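Long-range contact in glycoside hydrolase, GH17 family (Formosa sp. Hel1_33_131, PDB 6FCG), which probably hydrolyses internal beta-1,3-glucosidic bonds of laminarin, acting as an endo-laminarinase of glycoside hydrolase family 17: residues G377-D388 / I402-L413. Residues are numbered along the deposited sequence; the frame is centred on the assembly and turned at random.
Sequences GKAKYVLWDLVD and ITKTYNGNKEAL
W384, on helix 384-388, lies against the chain that runs from K404 to K410, at the periphery of the GH17 TIM-barrel fold and beside helix 326-342; the centre of the contact is about 22 Å from the centre of the chain. Backbone to backbone, A379 and K404 form a single parallel beta bridge: A379 N donates to T403 O (2.7 Å), and T405 N donates to A379 O (2.9 Å). The indole N-H donates a hydrogen bond from W384 NE1 to T405 OG1 (3.1 Å), with the hydroxyl almost in the ring plane. OG1 can reach it because it stands between the backbone N and the carbonyl carbon of T405 (chi1 53°). The same hydroxyl is hydrogen-bonded to E326 of helix 326-342, which also receives Y381 N, so both segments are tied to one carboxylate. CH-pi contacts cover one indole face. G408 CA sits 3.7 Å from the centroid of the W384 six-membered ring, while CG of K404 lies above the five-membered ring. Y381 CD1 approaches the opposite face, leaving the indole flanked on both sides. Apolar contacts extend the packing, with L413 CD2 against Y381 CG (3.7 Å) and V387 CG1 beside K404 CD (3.8 Å). Farther along the chain, K410 CE meets the edge of the Y381 ring near OH. Bends at chi2 and chi3 carry the K404 chain from the indole face past V387 to the carboxylate of D388, where K404 NZ forms a salt bridge, its hydrogen bond falling on the syn side of D388 OD1 (2.7 Å).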
loop_
_atom_site.group_PDB
_atom_site.type_symbol
_atom_site.label_atom_id
_atom_site.label_comp_id
_atom_site.label_asym_id
_atom_site.label_seq_id
_atom_site.Cartn_x
_atom_site.Cartn_y
_atom_site.Cartn_z
ATOM N N GLY A 377 31.863 -21.297 -7.623
ATOM C CA GLY A 377 32.026 -22.720 -7.822
ATOM C C GLY A 377 31.451 -23.559 -6.707
ATOM O O GLY A 377 31.735 -24.747 -6.650
ATOM N N LYS A 378 30.640 -22.972 -5.832
ATOM C CA LYS A 378 29.901 -23.754 -4.860
ATOM C C LYS A 378 28.720 -24.484 -5.506
ATOM O O LYS A 378 28.016 -23.936 -6.349
ATOM C CB LYS A 378 29.389 -22.885 -3.734
ATOM C CG LYS A 378 30.490 -22.299 -2.871
ATOM C CD LYS A 378 30.013 -22.192 -1.426
ATOM C CE LYS A 378 31.130 -21.809 -0.469
ATOM N NZ LYS A 378 31.556 -20.413 -0.752
ATOM N N ALA A 379 28.528 -25.743 -5.138
ATOM C CA ALA A 379 27.426 -26.538 -5.650
ATOM C C ALA A 379 26.185 -26.252 -4.821
ATOM O O ALA A 379 26.181 -26.458 -3.617
ATOM C CB ALA A 379 27.773 -28.025 -5.596
ATOM N N LYS A 380 25.124 -25.817 -5.494
ATOM C CA LYS A 380 23.830 -25.597 -4.855
ATOM C C LYS A 380 23.173 -26.926 -4.524
ATOM O O LYS A 380 23.570 -27.976 -5.049
ATOM C CB LYS A 380 22.904 -24.798 -5.768
ATOM C CG LYS A 380 23.365 -23.373 -6.030
ATOM C CD LYS A 380 22.558 -22.746 -7.146
ATOM C CE LYS A 380 23.025 -21.326 -7.452
ATOM N NZ LYS A 380 22.198 -20.664 -8.513
ATOM N N TYR A 381 22.155 -26.867 -3.679
ATOM C CA TYR A 381 21.463 -28.049 -3.169
ATOM C C TYR A 381 21.275 -29.172 -4.179
ATOM O O TYR A 381 21.534 -30.350 -3.877
ATOM C CB TYR A 381 20.102 -27.677 -2.565
ATOM C CG TYR A 381 19.386 -28.888 -2.008
ATOM C CD1 TYR A 381 19.845 -29.518 -0.847
ATOM C CD2 TYR A 381 18.286 -29.443 -2.672
ATOM C CE1 TYR A 381 19.214 -30.645 -0.349
ATOM C CE2 TYR A 381 17.645 -30.569 -2.190
ATOM C CZ TYR A 381 18.110 -31.167 -1.026
ATOM O OH TYR A 381 17.454 -32.267 -0.523
ATOM N N VAL A 382 20.822 -28.798 -5.373
ATOM C CA VAL A 382 20.623 -29.741 -6.477
ATOM C C VAL A 382 21.782 -30.722 -6.714
ATOM O O VAL A 382 21.522 -31.869 -7.082
ATOM C CB VAL A 382 20.249 -28.987 -7.781
ATOM C CG1 VAL A 382 21.367 -28.076 -8.265
ATOM C CG2 VAL A 382 19.807 -29.937 -8.881
ATOM N N LEU A 383 23.030 -30.272 -6.514
ATOM C CA LEU A 383 24.239 -31.099 -6.737
ATOM C C LEU A 383 25.005 -31.556 -5.487
ATOM O O LEU A 383 26.089 -32.119 -5.616
ATOM C CB LEU A 383 25.241 -30.342 -7.637
ATOM C CG LEU A 383 24.806 -29.913 -9.034
ATOM C CD1 LEU A 383 25.980 -29.322 -9.801
ATOM C CD2 LEU A 383 24.197 -31.081 -9.794
ATOM N N TRP A 384 24.494 -31.288 -4.289
ATOM C CA TRP A 384 25.182 -31.706 -3.042
ATOM C C TRP A 384 25.495 -33.177 -3.045
ATOM O O TRP A 384 26.552 -33.585 -2.617
ATOM C CB TRP A 384 24.304 -31.448 -1.822
ATOM C CG TRP A 384 24.167 -30.026 -1.385
ATOM C CD1 TRP A 384 24.641 -28.901 -2.015
ATOM C CD2 TRP A 384 23.493 -29.587 -0.225
ATOM N NE1 TRP A 384 24.295 -27.796 -1.298
ATOM C CE2 TRP A 384 23.582 -28.195 -0.196
ATOM C CE3 TRP A 384 22.807 -30.246 0.800
ATOM C CZ2 TRP A 384 23.000 -27.435 0.823
ATOM C CZ3 TRP A 384 22.252 -29.504 1.814
ATOM C CH2 TRP A 384 22.347 -28.105 1.819
ATOM N N ASP A 385 24.568 -33.968 -3.545
ATOM C CA ASP A 385 24.732 -35.402 -3.560
ATOM C C ASP A 385 25.980 -35.790 -4.365
ATOM O O ASP A 385 26.769 -36.620 -3.926
ATOM C CB ASP A 385 23.464 -36.040 -4.131
ATOM C CG ASP A 385 23.285 -37.474 -3.709
ATOM O OD1 ASP A 385 24.295 -38.194 -3.512
ATOM O OD2 ASP A 385 22.109 -37.894 -3.615
ATOM N N LEU A 386 26.163 -35.171 -5.525
ATOM C CA LEU A 386 27.354 -35.403 -6.339
ATOM C C LEU A 386 28.651 -34.956 -5.700
ATOM O O LEU A 386 29.677 -35.596 -5.914
ATOM C CB LEU A 386 27.249 -34.709 -7.690
ATOM C CG LEU A 386 26.127 -35.168 -8.627
ATOM C CD1 LEU A 386 26.253 -34.512 -10.008
ATOM C CD2 LEU A 386 26.073 -36.686 -8.788
ATOM N N VAL A 387 28.638 -33.867 -4.947
ATOM C CA VAL A 387 29.843 -33.471 -4.218
ATOM C C VAL A 387 30.258 -34.586 -3.244
ATOM O O VAL A 387 31.432 -34.947 -3.174
ATOM C CB VAL A 387 29.679 -32.132 -3.460
ATOM C CG1 VAL A 387 30.895 -31.812 -2.585
ATOM C CG2 VAL A 387 29.455 -31.010 -4.456
ATOM N N ASP A 388 29.286 -35.128 -2.509
ATOM C CA ASP A 388 29.527 -36.208 -1.530
ATOM C C ASP A 388 30.088 -37.475 -2.171
ATOM O O ASP A 388 30.936 -38.129 -1.588
ATOM C CB ASP A 388 28.241 -36.554 -0.739
ATOM C CG ASP A 388 27.755 -35.412 0.156
ATOM O OD1 ASP A 388 28.522 -34.434 0.359
ATOM O OD2 ASP A 388 26.600 -35.492 0.622
ATOM N N ILE A 402 35.215 -27.396 -5.263
ATOM C CA ILE A 402 33.778 -27.468 -5.390
ATOM C C ILE A 402 33.179 -27.907 -4.063
ATOM O O ILE A 402 33.135 -29.082 -3.726
ATOM C CB ILE A 402 33.328 -28.370 -6.545
ATOM C CG1 ILE A 402 34.042 -27.989 -7.846
ATOM C CG2 ILE A 402 31.826 -28.270 -6.744
ATOM C CD1 ILE A 402 34.016 -26.518 -8.208
ATOM N N THR A 403 32.660 -26.911 -3.359
ATOM C CA THR A 403 32.105 -27.016 -2.019
ATOM C C THR A 403 30.582 -26.959 -2.087
ATOM O O THR A 403 30.015 -26.426 -3.037
ATOM C CB THR A 403 32.702 -25.867 -1.205
ATOM O OG1 THR A 403 33.930 -26.344 -0.703
ATOM C CG2 THR A 403 31.862 -25.396 -0.040
ATOM N N LYS A 404 29.920 -27.548 -1.101
ATOM C CA LYS A 404 28.472 -27.417 -0.953
ATOM C C LYS A 404 28.082 -26.043 -0.429
ATOM O O LYS A 404 28.738 -25.512 0.457
ATOM C CB LYS A 404 27.959 -28.501 -0.024
ATOM C CG LYS A 404 27.774 -29.854 -0.706
ATOM C CD LYS A 404 28.310 -31.052 0.069
ATOM C CE LYS A 404 27.814 -31.128 1.499
ATOM N NZ LYS A 404 28.052 -32.454 2.125
ATOM N N THR A 405 27.015 -25.457 -0.990
ATOM C CA THR A 405 26.376 -24.237 -0.421
ATOM C C THR A 405 25.808 -24.593 0.937
ATOM O O THR A 405 25.555 -25.772 1.179
ATOM C CB THR A 405 25.202 -23.683 -1.285
ATOM O OG1 THR A 405 24.254 -24.720 -1.539
ATOM C CG2 THR A 405 25.700 -23.105 -2.629
ATOM N N TYR A 406 25.641 -23.598 1.823
ATOM C CA TYR A 406 25.131 -23.818 3.207
ATOM C C TYR A 406 25.948 -24.809 4.064
ATOM O O TYR A 406 25.451 -25.312 5.079
ATOM C CB TYR A 406 23.675 -24.339 3.177
ATOM C CG TYR A 406 22.681 -23.393 2.597
ATOM C CD1 TYR A 406 21.975 -22.519 3.423
ATOM C CD2 TYR A 406 22.422 -23.375 1.227
ATOM C CE1 TYR A 406 21.046 -21.660 2.908
ATOM C CE2 TYR A 406 21.482 -22.509 0.692
ATOM C CZ TYR A 406 20.792 -21.658 1.547
ATOM O OH TYR A 406 19.872 -20.802 1.024
ATOM N N ASN A 407 27.172 -25.128 3.659
ATOM C CA ASN A 407 27.943 -26.194 4.296
ATOM C C ASN A 407 27.281 -27.533 4.297
ATOM O O ASN A 407 27.535 -28.353 5.181
ATOM C CB ASN A 407 28.355 -25.797 5.709
ATOM C CG ASN A 407 29.619 -25.063 5.649
ATOM O OD1 ASN A 407 30.591 -25.684 5.268
ATOM N ND2 ASN A 407 29.602 -23.732 5.770
ATOM N N GLY A 408 26.435 -27.757 3.296
ATOM C CA GLY A 408 25.710 -29.003 3.193
ATOM C C GLY A 408 24.693 -29.227 4.273
ATOM O O GLY A 408 24.293 -30.373 4.517
ATOM N N ASN A 409 24.261 -28.134 4.913
ATOM C CA ASN A 409 23.308 -28.208 6.015
ATOM C C ASN A 409 21.883 -27.985 5.528
ATOM O O ASN A 409 21.455 -26.834 5.319
ATOM C CB ASN A 409 23.656 -27.203 7.106
ATOM C CG ASN A 409 22.798 -27.384 8.346
ATOM O OD1 ASN A 409 21.829 -28.145 8.352
ATOM N ND2 ASN A 409 23.145 -26.679 9.389
ATOM N N LYS A 410 21.160 -29.094 5.380
ATOM C CA LYS A 410 19.808 -29.076 4.848
ATOM C C LYS A 410 18.858 -28.238 5.731
ATOM O O LYS A 410 18.005 -27.499 5.220
ATOM C CB LYS A 410 19.302 -30.517 4.656
ATOM C CG LYS A 410 17.952 -30.680 3.954
ATOM C CD LYS A 410 17.352 -32.157 3.936
ATOM C CE LYS A 410 17.532 -32.928 2.635
ATOM N NZ LYS A 410 16.712 -34.181 2.583
ATOM N N GLU A 411 19.040 -28.307 7.046
ATOM C CA GLU A 411 18.237 -27.504 7.967
ATOM C C GLU A 411 18.398 -26.026 7.711
ATOM O O GLU A 411 17.416 -25.294 7.719
ATOM C CB GLU A 411 18.590 -27.803 9.432
ATOM C CG GLU A 411 17.852 -29.004 10.010
ATOM C CD GLU A 411 18.452 -29.507 11.324
ATOM O OE1 GLU A 411 19.137 -28.729 12.031
ATOM O OE2 GLU A 411 18.215 -30.690 11.657
ATOM N N ALA A 412 19.623 -25.587 7.474
ATOM C CA ALA A 412 19.885 -24.157 7.228
ATOM C C ALA A 412 19.231 -23.661 5.940
ATOM O O ALA A 412 18.788 -22.521 5.859
ATOM C CB ALA A 412 21.367 -23.875 7.182
ATOM N N LEU A 413 19.153 -24.539 4.949
ATOM C CA LEU A 413 18.451 -24.232 3.716
ATOM C C LEU A 413 16.953 -24.100 3.959
ATOM O O LEU A 413 16.320 -23.130 3.554
ATOM C CB LEU A 413 18.731 -25.308 2.671
ATOM C CG LEU A 413 17.930 -25.253 1.375
ATOM C CD1 LEU A 413 18.102 -23.905 0.679
ATOM C CD2 LEU A 413 18.335 -26.413 0.476
#